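Side-chain contacts in hypothetical protein XCC3642 (Xanthomonas campestris pv. campestris, PDB 2E12), which is of unknown function but adopts a novel variant of the Sm-like fold, whose better-known members commonly bind RNA: residues P6-E11 / Y54-E59; K23-Q28 / V87-M92; I33-G38 / Q79-D84. All coordinates share one frame; numbering follows the deposited sequence.

Overall arrangement
From the N terminus, residues 6-11 run up to helix 12-23, the loop 23-28 leaves that helix, and the two antiparallel sheets follow. Contact 1 closes the first long loop by returning residues 54-59 to the N-terminal arm. Contact 2 brings the last strand, 86-91, back to the loop that leaves the helix, and contact 3, nested inside that loop, joins strand 30-35 of one sheet to strand 79-82 of the other. Contact 1 crosses both others along the chain. Its centre lies about 24 Å from that of contact 2, whereas contact 3 touches both: Tyr9 meets Asp84, and Glu34 pairs with Val87 and Ala88.

Contact 1 of 3, residues P6-E11 / Y54-E59; sequences PHVYTE and YRDEQE
Val8 is the residue through which the N-terminal arm of this Sm-like fold lies against the end of strand 44-55 and the type I beta turn Asp56-Glu59, which leads into strand 61-70. The apolar part is small. CG1 of Val8 sits 3.7 Å from CB of Tyr54, so the valine rests on the root of the tyrosine and not on its ring, which leads away to an edge-to-face pairing with Trp82 and a hydrogen bond between its OH and NE2 of Gln66. The other methyl, CG2, lies 3.7 Å from OD2 of Asp56, the two side chains crossing at about a right angle. The polar link runs through one water, which accepts from N of Val8 at 3.0 Å and donates to OD2 of Asp56 at 2.9 Å. With CG of Asp56 turned between its own backbone N and carbonyl carbon (chi1 52°), the carboxylate serves two tasks: OD2 faces the arm, while OD1 takes the backbone N-H of Arg60. The turn itself is closed by Glu59 N to Asp56 O. A salt bridge braces it from the strand, and OE1 of Glu59 also bonds Tyr4 OH. In that bridge NH1 of Arg55 reaches OE1 of Glu59 at 2.9 Å, nearly along the C-O axis of the acceptor but 20° out of the guanidinium plane.

Contact 2 of 3, residues K23-Q28 / V87-M92; sequences KLLDGQ and VAVHPM
Val89 points its side chain from the last strand toward the chain leaving helix 12-23, and Leu24 and Leu25 receive it. A single methyl does most of the touching. CG1 of Val89 stands opposite its backbone N (chi1 176°), which carries it out from the strand and over the carbonyl oxygen of Leu24. There it meets backbone and side chain alike, lying 3.7 Å from O of Leu24 and 4.0 Å from CB of Leu24. Leu24 directs its CB at the valine, and the closest side-chain approach is from this carbon, with CD1 somewhat farther off beside the valine backbone; Leu24 also packs on Gln12 of the second subunit. Leu25 behaves the other way round. Its CB is not aimed at the valine, but CD2 of Leu25 comes to 3.9 Å from CG1 of Val89, with the two side chains crossing obliquely. Leu25 is buried, touching Val31 and Met83 as well, so the valine methyl joins a larger apolar interior. Beyond the leucines the loop is tied down by charge, Asp26 forming a salt bridge with Arg48. On the strand, Val87 and Ala88 both face Glu34 in a classic beta bulge just before Val89. An N-terminal helix whose end packs against a strand of a small antiparallel beta fold is in keeping with the Sm-like motif.

Contact 3 of 3, residues I33-G38 / Q79-D84; sequences IELDDG and QWIWMD
Asp36 and Asp84 have the nearest CA atoms, 8.7 Å apart, where the type I beta turn Leu35-Gly38 at the end of strand 30-35 faces the 3-10 segment beginning at Met83. The contact bridges the two antiparallel sheets of the Sm-like fold, since strands 30-35 and 79-82 belong to different sheets. In its apolar half both methyls of the Leu35 fork face Ile81. The end of Ile81, CD1, comes up against the flank of CD1 of Leu35 at 4.2 Å, a loose touch; CD2 of Leu35 lies 4.3 Å from the same CD1 and also meets CG2 of Ile81. Ile81 points across, whereas Leu35 does not aim its CB there, but its branches reach over. Ile41, in strand 40-42, also receives Ile81. Gly38 N closes the turn onto Leu35 O at 3.2 Å. CG of Asp36 lies between its backbone N and carbonyl carbon (chi1 67°), and OD2 forms a salt bridge with Arg85, which probably offsets its charge. Asp84 turns its side chain away, OD1 being hydrogen-bonded to Tyr9 OH. OD2 of Asp36 and OD2 of Asp84 are 6.4 Å apart. Within the two segments the nearest atom to Asp36 OD2 is O of Asp84, at 4.0 Å, an approach of two oxygens and not a bond.

Contact 1 of 3, residues P6-E11 / Y54-E59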
loop_
_atom_site.group_PDB
_atom_site.type_symbol
_atom_site.label_atom_id
_atom_site.label_comp_id
_atom_site.label_asym_id
_atom_site.label_seq_id
_atom_site.Cartn_x
_atom_site.Cartn_y
_atom_site.Cartn_z
ATOM N N PRO A 6 3.853 6.746 -20.226
ATOM C CA PRO A 6 4.111 8.176 -20.045
ATOM C C PRO A 6 4.938 8.510 -18.789
ATOM O O PRO A 6 5.731 9.448 -18.812
ATOM C CB PRO A 6 2.701 8.789 -20.027
ATOM C CG PRO A 6 1.769 7.598 -19.810
ATOM C CD PRO A 6 2.442 6.512 -20.569
ATOM N N HIS A 7 4.747 7.750 -17.707
ATOM C CA HIS A 7 5.496 7.954 -16.455
ATOM C C HIS A 7 5.712 6.602 -15.770
ATOM O O HIS A 7 4.907 5.691 -15.952
ATOM C CB HIS A 7 4.727 8.860 -15.474
ATOM C CG HIS A 7 4.272 10.163 -16.058
ATOM N ND1 HIS A 7 3.159 10.268 -16.865
ATOM C CD2 HIS A 7 4.768 11.417 -15.934
ATOM C CE1 HIS A 7 2.987 11.531 -17.211
ATOM N NE2 HIS A 7 3.949 12.248 -16.660
ATOM N N VAL A 8 6.792 6.466 -14.994
ATOM C CA VAL A 8 7.083 5.215 -14.260
ATOM C C VAL A 8 7.636 5.538 -12.854
ATOM O O VAL A 8 8.290 6.563 -12.670
ATOM C CB VAL A 8 8.092 4.295 -15.027
ATOM C CG1 VAL A 8 7.446 3.741 -16.291
ATOM C CG2 VAL A 8 9.355 5.075 -15.379
ATOM N N TYR A 9 7.394 4.651 -11.884
ATOM C CA TYR A 9 7.803 4.878 -10.480
ATOM C C TYR A 9 8.679 3.810 -9.797
ATOM O O TYR A 9 8.461 2.612 -9.960
ATOM C CB TYR A 9 6.542 5.087 -9.633
ATOM C CG TYR A 9 5.650 6.183 -10.171
ATOM C CD1 TYR A 9 5.854 7.516 -9.810
ATOM C CD2 TYR A 9 4.650 5.897 -11.099
ATOM C CE1 TYR A 9 5.090 8.537 -10.363
ATOM C CE2 TYR A 9 3.884 6.909 -11.659
ATOM C CZ TYR A 9 4.108 8.227 -11.287
ATOM O OH TYR A 9 3.356 9.236 -11.845
ATOM N N THR A 10 9.639 4.263 -8.993
ATOM C CA THR A 10 10.562 3.363 -8.297
ATOM C C THR A 10 10.610 3.544 -6.777
ATOM O O THR A 10 11.263 2.769 -6.078
ATOM C CB THR A 10 12.007 3.535 -8.826
ATOM O OG1 THR A 10 12.483 4.848 -8.510
ATOM C CG2 THR A 10 12.048 3.348 -10.335
ATOM N N GLU A 11 9.926 4.559 -6.266
ATOM C CA GLU A 11 9.928 4.822 -4.825
ATOM C C GLU A 11 8.868 3.971 -4.112
ATOM O O GLU A 11 7.710 3.929 -4.529
ATOM C CB GLU A 11 9.672 6.311 -4.569
ATOM C CG GLU A 11 10.056 6.788 -3.171
ATOM C CD GLU A 11 11.562 6.805 -2.955
ATOM O OE1 GLU A 11 12.287 7.297 -3.848
ATOM O OE2 GLU A 11 12.018 6.340 -1.888
ATOM N N TYR A 54 7.658 -0.738 -16.913
ATOM C CA TYR A 54 7.617 -0.073 -18.224
ATOM C C TYR A 54 8.839 0.825 -18.374
ATOM O O TYR A 54 9.642 0.931 -17.453
ATOM C CB TYR A 54 6.364 0.805 -18.339
ATOM C CG TYR A 54 5.037 0.073 -18.269
ATOM C CD1 TYR A 54 4.507 -0.561 -19.391
ATOM C CD2 TYR A 54 4.296 0.045 -17.086
ATOM C CE1 TYR A 54 3.271 -1.198 -19.339
ATOM C CE2 TYR A 54 3.064 -0.589 -17.023
ATOM C CZ TYR A 54 2.556 -1.208 -18.152
ATOM O OH TYR A 54 1.331 -1.831 -18.094
ATOM N N ARG A 55 8.967 1.452 -19.543
ATOM C CA ARG A 55 10.042 2.405 -19.850
ATOM C C ARG A 55 9.406 3.726 -20.265
ATOM O O ARG A 55 8.383 3.738 -20.968
ATOM C CB ARG A 55 10.904 1.981 -21.051
ATOM C CG ARG A 55 11.922 0.905 -20.827
ATOM C CD ARG A 55 12.883 0.919 -22.016
ATOM N NE ARG A 55 13.731 -0.265 -22.086
ATOM C CZ ARG A 55 14.556 -0.532 -23.089
ATOM N NH1 ARG A 55 14.659 0.309 -24.111
ATOM N NH2 ARG A 55 15.249 -1.664 -23.095
ATOM N N ASP A 56 10.013 4.835 -19.856
ATOM C CA ASP A 56 9.513 6.133 -20.287
ATOM C C ASP A 56 10.346 6.547 -21.507
ATOM O O ASP A 56 11.218 5.796 -21.960
ATOM C CB ASP A 56 9.609 7.190 -19.178
ATOM C CG ASP A 56 11.001 7.297 -18.564
ATOM O OD1 ASP A 56 12.013 7.042 -19.249
ATOM O OD2 ASP A 56 11.080 7.675 -17.377
ATOM N N GLU A 57 10.079 7.735 -22.037
ATOM C CA GLU A 57 10.789 8.213 -23.207
ATOM C C GLU A 57 12.301 8.326 -23.046
ATOM O O GLU A 57 13.034 8.134 -24.016
ATOM C CB GLU A 57 10.233 9.561 -23.645
ATOM C CG GLU A 57 10.777 9.990 -24.985
ATOM C CD GLU A 57 10.293 11.341 -25.402
ATOM O OE1 GLU A 57 9.083 11.616 -25.229
ATOM O OE2 GLU A 57 11.121 12.128 -25.924
ATOM N N GLN A 58 12.764 8.673 -21.844
ATOM C CA GLN A 58 14.195 8.806 -21.562
ATOM C C GLN A 58 14.814 7.425 -21.368
ATOM O O GLN A 58 16.000 7.304 -21.085
ATOM C CB GLN A 58 14.415 9.658 -20.299
ATOM C CG GLN A 58 14.382 11.166 -20.540
ATOM C CD GLN A 58 14.265 11.987 -19.253
ATOM O OE1 GLN A 58 14.980 11.746 -18.268
ATOM N NE2 GLN A 58 13.371 12.972 -19.265
ATOM N N GLU A 59 13.982 6.394 -21.518
ATOM C CA GLU A 59 14.371 4.992 -21.386
ATOM C C GLU A 59 14.627 4.474 -19.959
ATOM O O GLU A 59 15.363 3.512 -19.786
ATOM C CB GLU A 59 15.598 4.695 -22.254
ATOM C CG GLU A 59 15.476 5.111 -23.717
ATOM C CD GLU A 59 14.455 4.297 -24.494
ATOM O OE1 GLU A 59 14.176 3.152 -24.103
ATOM O OE2 GLU A 59 13.944 4.798 -25.516
HETATM O O HOH W 1 8.838 8.491 -15.708
#

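Contact 2 of 3, residues K23-Q28 / V87-M92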
loop_
_atom_site.group_PDB
_atom_site.type_symbol
_atom_site.label_atom_id
_atom_site.label_comp_id
_atom_site.label_asym_id
_atom_site.label_seq_id
_atom_site.Cartn_x
_atom_site.Cartn_y
_atom_site.Cartn_z
ATOM N N LYS A 23 -6.144 -3.458 -4.865
ATOM C CA LYS A 23 -6.954 -4.076 -3.823
ATOM C C LYS A 23 -8.369 -3.501 -3.798
ATOM O O LYS A 23 -9.322 -4.180 -3.417
ATOM C CB LYS A 23 -6.294 -3.856 -2.457
ATOM C CG LYS A 23 -5.052 -4.696 -2.203
ATOM C CD LYS A 23 -5.419 -6.129 -1.859
ATOM C CE LYS A 23 -6.459 -6.152 -0.745
ATOM N NZ LYS A 23 -6.100 -5.202 0.347
ATOM N N LEU A 24 -8.499 -2.241 -4.197
ATOM C CA LEU A 24 -9.793 -1.580 -4.213
ATOM C C LEU A 24 -10.441 -1.590 -5.601
ATOM O O LEU A 24 -11.550 -1.095 -5.773
ATOM C CB LEU A 24 -9.641 -0.142 -3.723
ATOM C CG LEU A 24 -9.007 0.012 -2.337
ATOM C CD1 LEU A 24 -8.872 1.495 -2.011
ATOM C CD2 LEU A 24 -9.850 -0.697 -1.287
ATOM N N LEU A 25 -9.755 -2.153 -6.589
ATOM C CA LEU A 25 -10.291 -2.200 -7.948
ATOM C C LEU A 25 -10.404 -3.628 -8.462
ATOM O O LEU A 25 -9.901 -3.950 -9.543
ATOM C CB LEU A 25 -9.398 -1.396 -8.903
ATOM C CG LEU A 25 -9.401 0.128 -8.768
ATOM C CD1 LEU A 25 -8.256 0.732 -9.567
ATOM C CD2 LEU A 25 -10.734 0.670 -9.249
ATOM N N ASP A 26 -11.066 -4.485 -7.696
ATOM C CA ASP A 26 -11.206 -5.867 -8.113
ATOM C C ASP A 26 -12.032 -5.997 -9.403
ATOM O O ASP A 26 -12.913 -5.179 -9.690
ATOM C CB ASP A 26 -11.836 -6.700 -6.992
ATOM C CG ASP A 26 -11.725 -8.188 -7.250
ATOM O OD1 ASP A 26 -12.443 -8.964 -6.578
ATOM O OD2 ASP A 26 -10.913 -8.592 -8.123
ATOM N N GLY A 27 -11.732 -7.032 -10.183
ATOM C CA GLY A 27 -12.451 -7.249 -11.426
ATOM C C GLY A 27 -13.962 -7.197 -11.271
ATOM O O GLY A 27 -14.525 -7.814 -10.353
ATOM N N GLN A 28 -14.603 -6.431 -12.161
ATOM C CA GLN A 28 -16.062 -6.261 -12.218
ATOM C C GLN A 28 -16.718 -5.454 -11.099
ATOM O O GLN A 28 -17.939 -5.363 -11.049
ATOM C CB GLN A 28 -16.757 -7.633 -12.324
ATOM C CG GLN A 28 -16.511 -8.369 -13.636
ATOM C CD GLN A 28 -16.997 -7.593 -14.855
ATOM O OE1 GLN A 28 -18.194 -7.431 -15.063
ATOM N NE2 GLN A 28 -16.063 -7.109 -15.663
ATOM N N VAL A 87 -6.359 9.310 -7.221
ATOM C CA VAL A 87 -6.253 9.937 -5.904
ATOM C C VAL A 87 -7.172 9.267 -4.871
ATOM O O VAL A 87 -6.907 9.305 -3.665
ATOM C CB VAL A 87 -6.616 11.433 -6.003
ATOM C CG1 VAL A 87 -6.419 12.114 -4.668
ATOM C CG2 VAL A 87 -5.770 12.092 -7.068
ATOM N N ALA A 88 -8.251 8.652 -5.340
ATOM C CA ALA A 88 -9.184 7.991 -4.434
ATOM C C ALA A 88 -10.078 7.003 -5.178
ATOM O O ALA A 88 -10.360 7.183 -6.359
ATOM C CB ALA A 88 -10.046 9.035 -3.719
ATOM N N VAL A 89 -10.517 5.964 -4.474
ATOM C CA VAL A 89 -11.390 4.948 -5.049
ATOM C C VAL A 89 -12.444 4.578 -4.017
ATOM O O VAL A 89 -12.111 4.074 -2.946
ATOM C CB VAL A 89 -10.612 3.666 -5.420
ATOM C CG1 VAL A 89 -11.578 2.607 -5.926
ATOM C CG2 VAL A 89 -9.556 3.973 -6.477
ATOM N N HIS A 90 -13.710 4.838 -4.332
ATOM C CA HIS A 90 -14.796 4.514 -3.412
ATOM C C HIS A 90 -15.805 3.568 -4.065
ATOM O O HIS A 90 -16.124 3.700 -5.245
ATOM C CB HIS A 90 -15.460 5.806 -2.937
ATOM C CG HIS A 90 -14.558 6.663 -2.100
ATOM N ND1 HIS A 90 -14.123 6.284 -0.848
ATOM C CD2 HIS A 90 -13.964 7.852 -2.358
ATOM C CE1 HIS A 90 -13.301 7.200 -0.372
ATOM N NE2 HIS A 90 -13.188 8.164 -1.268
ATOM N N PRO A 91 -16.307 2.587 -3.306
ATOM C CA PRO A 91 -17.277 1.608 -3.810
ATOM C C PRO A 91 -18.712 2.135 -3.887
ATOM O O PRO A 91 -18.987 3.236 -3.424
ATOM C CB PRO A 91 -17.150 0.482 -2.805
ATOM C CG PRO A 91 -17.005 1.253 -1.522
ATOM C CD PRO A 91 -16.000 2.331 -1.888
ATOM N N MET A 92 -19.601 1.339 -4.492
ATOM C CA MET A 92 -21.038 1.625 -4.629
ATOM C C MET A 92 -21.530 2.330 -5.905
ATOM O O MET A 92 -22.628 2.029 -6.400
ATOM C CB MET A 92 -21.553 2.376 -3.391
ATOM C CG MET A 92 -23.072 2.476 -3.298
ATOM S SD MET A 92 -23.900 0.880 -3.303
ATOM C CE MET A 92 -24.290 0.695 -1.595
#

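Contact 3 of 3, residues I33-G38 / Q79-D84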
loop_
_atom_site.group_PDB
_atom_site.type_symbol
_atom_site.label_atom_id
_atom_site.label_comp_id
_atom_site.label_asym_id
_atom_site.label_seq_id
_atom_site.Cartn_x
_atom_site.Cartn_y
_atom_site.Cartn_z
ATOM N N ILE A 33 -14.058 6.836 -9.197
ATOM C CA ILE A 33 -12.649 7.155 -9.023
ATOM C C ILE A 33 -12.321 8.640 -9.050
ATOM O O ILE A 33 -12.867 9.380 -9.858
ATOM C CB ILE A 33 -11.833 6.469 -10.131
ATOM C CG1 ILE A 33 -12.140 4.968 -10.129
ATOM C CG2 ILE A 33 -10.344 6.730 -9.935
ATOM C CD1 ILE A 33 -11.543 4.216 -11.302
ATOM N N GLU A 34 -11.426 9.060 -8.158
ATOM C CA GLU A 34 -10.977 10.448 -8.109
ATOM C C GLU A 34 -9.598 10.496 -8.779
ATOM O O GLU A 34 -8.686 9.770 -8.377
ATOM C CB GLU A 34 -10.870 10.953 -6.663
ATOM C CG GLU A 34 -12.203 11.057 -5.926
ATOM C CD GLU A 34 -12.097 11.859 -4.634
ATOM O OE1 GLU A 34 -13.086 11.906 -3.869
ATOM O OE2 GLU A 34 -11.022 12.449 -4.388
ATOM N N LEU A 35 -9.461 11.352 -9.795
ATOM C CA LEU A 35 -8.218 11.516 -10.556
ATOM C C LEU A 35 -7.496 12.810 -10.176
ATOM O O LEU A 35 -8.134 13.770 -9.761
ATOM C CB LEU A 35 -8.530 11.530 -12.054
ATOM C CG LEU A 35 -9.177 10.268 -12.635
ATOM C CD1 LEU A 35 -9.789 10.580 -13.983
ATOM C CD2 LEU A 35 -8.141 9.161 -12.746
ATOM N N ASP A 36 -6.174 12.842 -10.356
ATOM C CA ASP A 36 -5.371 14.021 -9.996
ATOM C C ASP A 36 -5.525 15.276 -10.860
ATOM O O ASP A 36 -4.823 16.263 -10.649
ATOM C CB ASP A 36 -3.882 13.641 -9.905
ATOM C CG ASP A 36 -3.278 13.259 -11.248
ATOM O OD1 ASP A 36 -3.964 13.383 -12.279
ATOM O OD2 ASP A 36 -2.102 12.838 -11.270
ATOM N N ASP A 37 -6.442 15.239 -11.825
ATOM C CA ASP A 37 -6.698 16.389 -12.693
ATOM C C ASP A 37 -8.031 17.036 -12.293
ATOM O O ASP A 37 -8.524 17.953 -12.956
ATOM C CB ASP A 37 -6.760 15.937 -14.147
ATOM C CG ASP A 37 -8.025 15.180 -14.459
ATOM O OD1 ASP A 37 -8.474 14.405 -13.586
ATOM O OD2 ASP A 37 -8.557 15.356 -15.575
ATOM N N GLY A 38 -8.605 16.544 -11.197
ATOM C CA GLY A 38 -9.861 17.065 -10.701
ATOM C C GLY A 38 -11.064 16.291 -11.213
ATOM O O GLY A 38 -12.158 16.375 -10.651
ATOM N N GLN A 79 -12.991 3.051 -21.424
ATOM C CA GLN A 79 -11.913 4.010 -21.173
ATOM C C GLN A 79 -10.705 3.366 -20.501
ATOM O O GLN A 79 -10.869 2.558 -19.597
ATOM C CB GLN A 79 -12.432 5.143 -20.274
ATOM C CG GLN A 79 -13.945 5.194 -20.168
ATOM C CD GLN A 79 -14.497 6.560 -20.516
ATOM O OE1 GLN A 79 -15.703 6.727 -20.731
ATOM N NE2 GLN A 79 -13.613 7.551 -20.574
ATOM N N TRP A 80 -9.505 3.721 -20.959
ATOM C CA TRP A 80 -8.258 3.215 -20.384
ATOM C C TRP A 80 -7.537 4.380 -19.729
ATOM O O TRP A 80 -7.405 5.450 -20.326
ATOM C CB TRP A 80 -7.344 2.614 -21.460
ATOM C CG TRP A 80 -7.764 1.261 -21.940
ATOM C CD1 TRP A 80 -8.724 0.980 -22.871
ATOM C CD2 TRP A 80 -7.236 0.002 -21.515
ATOM N NE1 TRP A 80 -8.821 -0.377 -23.055
ATOM C CE2 TRP A 80 -7.919 -1.002 -22.234
ATOM C CE3 TRP A 80 -6.250 -0.378 -20.596
ATOM C CZ2 TRP A 80 -7.645 -2.365 -22.062
ATOM C CZ3 TRP A 80 -5.979 -1.734 -20.425
ATOM C CH2 TRP A 80 -6.674 -2.708 -21.156
ATOM N N ILE A 81 -7.069 4.168 -18.501
ATOM C CA ILE A 81 -6.365 5.210 -17.764
ATOM C C ILE A 81 -5.117 4.644 -17.099
ATOM O O ILE A 81 -5.092 3.473 -16.728
ATOM C CB ILE A 81 -7.263 5.795 -16.657
ATOM C CG1 ILE A 81 -8.513 6.426 -17.272
ATOM C CG2 ILE A 81 -6.487 6.813 -15.836
ATOM C CD1 ILE A 81 -9.458 7.043 -16.251
ATOM N N TRP A 82 -4.079 5.461 -16.965
ATOM C CA TRP A 82 -2.879 5.004 -16.280
ATOM C C TRP A 82 -3.177 5.246 -14.804
ATOM O O TRP A 82 -3.663 6.314 -14.426
ATOM C CB TRP A 82 -1.639 5.782 -16.736
ATOM C CG TRP A 82 -1.233 5.451 -18.141
ATOM C CD1 TRP A 82 -1.629 6.087 -19.280
ATOM C CD2 TRP A 82 -0.412 4.355 -18.561
ATOM N NE1 TRP A 82 -1.108 5.457 -20.385
ATOM C CE2 TRP A 82 -0.355 4.390 -19.973
ATOM C CE3 TRP A 82 0.282 3.344 -17.881
ATOM C CZ2 TRP A 82 0.367 3.451 -20.721
ATOM C CZ3 TRP A 82 1.002 2.407 -18.625
ATOM C CH2 TRP A 82 1.036 2.471 -20.032
ATOM N N MET A 83 -2.900 4.242 -13.977
ATOM C CA MET A 83 -3.205 4.310 -12.551
ATOM C C MET A 83 -2.486 5.332 -11.668
ATOM O O MET A 83 -2.970 5.636 -10.579
ATOM C CB MET A 83 -3.083 2.907 -11.950
ATOM C CG MET A 83 -4.264 2.008 -12.313
ATOM S SD MET A 83 -3.951 0.238 -12.109
ATOM C CE MET A 83 -4.282 0.031 -10.362
ATOM N N ASP A 84 -1.354 5.871 -12.112
ATOM C CA ASP A 84 -0.657 6.874 -11.301
ATOM C C ASP A 84 -1.461 8.176 -11.203
ATOM O O ASP A 84 -1.103 9.089 -10.458
ATOM C CB ASP A 84 0.727 7.185 -11.882
ATOM C CG ASP A 84 0.678 7.611 -13.342
ATOM O OD1 ASP A 84 1.680 8.180 -13.825
ATOM O OD2 ASP A 84 -0.350 7.374 -14.006
#